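Local coordinates for protein Cg9734-pa (PDB 2BK9) that binds a six-coordinate heme and, as a globin, probably carries oxygen, perhaps with some peroxidase activity, at residues Arg59-Ala62 against Gly63-Arg67. The protein carries 1 engineered substitution. Residues are numbered along the deposited sequence; the frame is centred on the assembly and turned at random.
Sequences RAHA and GRIIR. With HEM (protoporphyrin IX containing Fe), chain B.
The carbonyl oxygen Ala60 O has two donors: the amide Arg64 N, one helical turn on, at 3.0 Å, and a water at 2.8 Å. That water also accepts from Arg67 NH2, while a second water accepts from the same nitrogen and donates only weakly to Arg59 O. Both waters lie at the edge of the Arg67 guanidinium, and Gly63 O sits 3.4 Å above its centre, so the arginine folds back over its own helix. Gly63 has no side chain where Arg67 NH2 lies.

The heme-facing side illustrates how one helix can both supply a ligand and buttress it one turn later. With its CG anti to the backbone N (chi1 -166°), His61 turns toward the heme, and its NE2 binds the iron at 2.0 Å. Ile65 crosses the imidazole obliquely, its CD1 3.7 Å from His61 ND1. An alanine here, lacking CG1 and CD1, would probably open a gap beside the His61 imidazole and allow the ring more freedom to turn about its iron bond. The extended Arg64 chain passes over the edge of pyrrole A on the His61 side, its CD 3.5 Å from C3A of the heme, with one guanidinium face over CAA.

His96 completes the bishistidyl coordination, and Phe42 meets the His61 ring edge-to-face. Helix 56-75 thus forms the distal wall of the globin pocket, while Ile66 packs against helices 3-17 and 20-34.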
ATOM      1  N   ARG A  59       1.422   9.913  10.409  1.00  5.33           N
ATOM      2  CA  ARG A  59       0.108  10.159   9.809  1.00  6.10           C
ATOM      3  C   ARG A  59       0.219  10.525   8.335  1.00  6.24           C
ATOM      4  O   ARG A  59      -0.588  10.084   7.540  1.00  7.24           O
ATOM      5  CB  ARG A  59      -0.625  11.242  10.582  0.50  6.71           C
ATOM      6  CG  ARG A  59      -1.292  10.714  11.803  0.50  8.92           C
ATOM      7  CD  ARG A  59      -2.485  11.543  12.238  0.50  9.89           C
ATOM      8  NE  ARG A  59      -2.025  12.887  12.507  0.50 11.73           N
ATOM      9  CZ  ARG A  59      -1.446  13.268  13.642  0.50 11.36           C
ATOM     10  NH1 ARG A  59      -1.282  12.425  14.642  0.50 13.51           N
ATOM     11  NH2 ARG A  59      -1.013  14.503  13.794  0.50 12.24           N
ATOM     12  N   ALA A  60       1.253  11.283   7.988  1.00  6.20           N
ATOM     13  CA  ALA A  60       1.443  11.654   6.623  1.00  6.71           C
ATOM     14  C   ALA A  60       1.726  10.420   5.762  1.00  6.46           C
ATOM     15  O   ALA A  60       1.192  10.301   4.678  1.00  7.68           O
ATOM     16  CB  ALA A  60       2.590  12.658   6.533  1.00  7.53           C
ATOM     17  N   HIS A  61       2.589   9.520   6.227  1.00  5.90           N
ATOM     18  CA  HIS A  61       2.886   8.340   5.417  1.00  6.17           C
ATOM     19  C   HIS A  61       1.691   7.399   5.333  1.00  6.31           C
ATOM     20  O   HIS A  61       1.410   6.822   4.296  1.00  6.84           O
ATOM     21  CB  HIS A  61       4.139   7.599   5.931  1.00  6.61           C
ATOM     22  CG  HIS A  61       4.666   6.609   4.950  1.00  6.66           C
ATOM     23  ND1 HIS A  61       4.296   5.288   4.925  1.00  9.22           N
ATOM     24  CD2 HIS A  61       5.525   6.758   3.920  1.00  5.83           C
ATOM     25  CE1 HIS A  61       4.902   4.689   3.907  1.00  8.39           C
ATOM     26  NE2 HIS A  61       5.665   5.553   3.288  1.00  6.06           N
ATOM     27  N   ALA A  62       0.992   7.243   6.469  1.00  6.21           N
ATOM     28  CA  ALA A  62      -0.186   6.418   6.489  1.00  7.08           C
ATOM     29  C   ALA A  62      -1.205   6.902   5.447  1.00  7.72           C
ATOM     30  O   ALA A  62      -1.835   6.132   4.718  1.00  7.66           O
ATOM     31  CB  ALA A  62      -0.746   6.403   7.895  1.00  7.67           C
ATOM     32  N   GLY A  63      -1.414   8.206   5.439  1.00  8.63           N
ATOM     33  CA  GLY A  63      -2.348   8.843   4.518  1.00 10.25           C
ATOM     34  C   GLY A  63      -1.896   8.725   3.078  1.00  8.43           C
ATOM     35  O   GLY A  63      -2.742   8.530   2.184  1.00 10.57           O
ATOM     36  N   ARG A  64      -0.589   8.772   2.823  1.00  9.34           N
ATOM     37  CA  ARG A  64      -0.062   8.569   1.488  1.00  9.24           C
ATOM     38  C   ARG A  64      -0.397   7.204   0.972  1.00  8.46           C
ATOM     39  O   ARG A  64      -0.725   7.058  -0.192  1.00  8.57           O
ATOM     40  CB  ARG A  64       1.458   8.774   1.466  1.00  9.73           C
ATOM     41  CG  ARG A  64       1.874  10.272   1.419  1.00 12.21           C
ATOM     42  CD  ARG A  64       3.348  10.555   1.673  1.00 12.63           C
ATOM     43  NE  ARG A  64       3.655  11.947   1.327  1.00 14.83           N
ATOM     44  CZ  ARG A  64       4.179  12.857   2.117  1.00 18.88           C
ATOM     45  NH1 ARG A  64       4.595  12.576   3.331  1.00 19.95           N
ATOM     46  NH2 ARG A  64       4.349  14.073   1.634  1.00 20.41           N
ATOM     47  N   ILE A  65      -0.247   6.180   1.784  1.00  7.20           N
ATOM     48  CA  ILE A  65      -0.556   4.835   1.296  1.00  6.62           C
ATOM     49  C   ILE A  65      -2.025   4.799   0.855  1.00  6.34           C
ATOM     50  O   ILE A  65      -2.352   4.284  -0.202  1.00  6.89           O
ATOM     51  CB  ILE A  65      -0.265   3.808   2.403  1.00  6.70           C
ATOM     52  CG1 ILE A  65       1.238   3.699   2.655  1.00  7.60           C
ATOM     53  CG2 ILE A  65      -0.850   2.469   2.028  1.00  8.37           C
ATOM     54  CD1 ILE A  65       1.608   2.902   3.863  1.00  7.96           C
ATOM     55  N   ILE A  66      -2.919   5.302   1.697  1.00  5.96           N
ATOM     56  CA  ILE A  66      -4.347   5.301   1.332  1.00  6.11           C
ATOM     57  C   ILE A  66      -4.615   6.113   0.058  1.00  6.44           C
ATOM     58  O   ILE A  66      -5.335   5.664  -0.832  1.00  6.17           O
ATOM     59  CB  ILE A  66      -5.223   5.793   2.511  1.00  6.54           C
ATOM     60  CG1 ILE A  66      -5.064   4.873   3.727  1.00  7.37           C
ATOM     61  CG2 ILE A  66      -6.671   5.881   2.053  1.00  7.46           C
ATOM     62  CD1 ILE A  66      -5.493   3.442   3.545  1.00  7.87           C
ATOM     63  N   ARG A  67      -4.031   7.298  -0.035  1.00  5.89           N
ATOM     64  CA  ARG A  67      -4.298   8.159  -1.182  1.00  6.77           C
ATOM     65  C   ARG A  67      -3.742   7.605  -2.471  1.00  6.07           C
ATOM     66  O   ARG A  67      -4.349   7.765  -3.521  1.00  6.77           O
ATOM     67  CB  ARG A  67      -3.828   9.569  -0.892  1.00  8.06           C
ATOM     68  CG  ARG A  67      -4.802  10.283   0.100  1.00 12.15           C
ATOM     69  CD  ARG A  67      -4.497  11.754   0.356  0.70 10.91           C
ATOM     70  NE  ARG A  67      -3.412  11.927   1.319  0.70 13.22           N
ATOM     71  CZ  ARG A  67      -3.559  11.865   2.638  0.70 13.04           C
ATOM     72  NH1 ARG A  67      -4.728  11.573   3.221  0.70 13.93           N
ATOM     73  NH2 ARG A  67      -2.496  12.061   3.391  0.70 15.58           N
TER
HETATM   74  CHA HEM B1154       8.061   8.329   1.817  1.00  7.27           C
HETATM   75  CHB HEM B1154       4.332   6.249  -0.395  1.00  6.82           C
HETATM   76  CHC HEM B1154       5.857   2.037   1.224  1.00  6.37           C
HETATM   77  CHD HEM B1154       9.284   4.140   3.788  1.00  5.75           C
HETATM   78  C1A HEM B1154       6.965   8.106   1.026  1.00  7.00           C
HETATM   79  C2A HEM B1154       6.340   9.102   0.153  1.00  8.47           C
HETATM   80  C3A HEM B1154       5.299   8.532  -0.494  1.00  7.51           C
HETATM   81  C4A HEM B1154       5.239   7.186  -0.000  1.00  6.82           C
HETATM   82  CMA HEM B1154       4.303   9.097  -1.525  1.00  8.52           C
HETATM   83  CAA HEM B1154       6.843  10.544   0.021  1.00  9.39           C
HETATM   84  CBA HEM B1154       8.090  10.604  -0.862  1.00  9.16           C
HETATM   85  CGA HEM B1154       8.577  12.028  -0.822  1.00 11.81           C
HETATM   86  O1A HEM B1154       9.245  12.429   0.177  1.00 14.89           O
HETATM   87  O2A HEM B1154       8.312  12.762  -1.789  1.00 13.82           O
HETATM   88  C1B HEM B1154       4.379   4.907  -0.103  1.00  6.44           C
HETATM   89  C2B HEM B1154       3.508   3.926  -0.687  1.00  6.29           C
HETATM   90  C3B HEM B1154       3.943   2.736  -0.229  1.00  6.01           C
HETATM   91  C4B HEM B1154       5.103   2.956   0.579  1.00  5.12           C
HETATM   92  CMB HEM B1154       2.356   4.241  -1.599  1.00  7.17           C
HETATM   93  CAB HEM B1154       3.452   1.383  -0.574  1.00  7.68           C
HETATM   94  CBB HEM B1154       2.202   1.064  -0.853  1.00  9.81           C
HETATM   95  C1C HEM B1154       6.921   2.212   2.053  1.00  5.89           C
HETATM   96  C2C HEM B1154       7.689   1.171   2.728  1.00  5.96           C
HETATM   97  C3C HEM B1154       8.607   1.757   3.497  1.00  6.21           C
HETATM   98  C4C HEM B1154       8.473   3.176   3.293  1.00  5.69           C
HETATM   99  CMC HEM B1154       7.448  -0.324   2.535  1.00  7.09           C
HETATM  100  CAC HEM B1154       9.585   1.026   4.379  1.00  6.24           C
HETATM  101  CBC HEM B1154      10.138   1.459   5.492  1.00  8.10           C
HETATM  102  C1D HEM B1154       9.256   5.466   3.508  1.00  5.69           C
HETATM  103  C2D HEM B1154      10.187   6.407   3.967  1.00  6.60           C
HETATM  104  C3D HEM B1154       9.828   7.661   3.400  1.00  7.40           C
HETATM  105  C4D HEM B1154       8.677   7.380   2.584  1.00  6.73           C
HETATM  106  CMD HEM B1154      11.325   6.144   4.938  1.00  7.20           C
HETATM  107  CAD HEM B1154      10.550   8.965   3.614  1.00  7.90           C
HETATM  108  CBD HEM B1154      10.117   9.640   4.878  1.00  8.24           C
HETATM  109  CGD HEM B1154      10.829  10.929   5.146  1.00 10.39           C
HETATM  110  O1D HEM B1154      10.662  11.497   6.251  1.00 12.81           O
HETATM  111  O2D HEM B1154      11.573  11.410   4.250  1.00 11.50           O
HETATM  112  NA  HEM B1154       6.291   6.939   0.886  1.00  6.20           N
HETATM  113  NB  HEM B1154       5.364   4.297   0.683  1.00  5.44           N
HETATM  114  NC  HEM B1154       7.428   3.433   2.415  1.00  5.70           N
HETATM  115  ND  HEM B1154       8.353   6.066   2.658  1.00  6.51           N
HETATM  116 FE   HEM B1154       6.845   5.211   1.684  1.00  5.51          FE
HETATM  117  O   HOH W   1      -2.637  12.315   6.072  1.00 22.97           O
HETATM  118  O   HOH W   2       0.042  12.547   3.447  1.00 20.48           O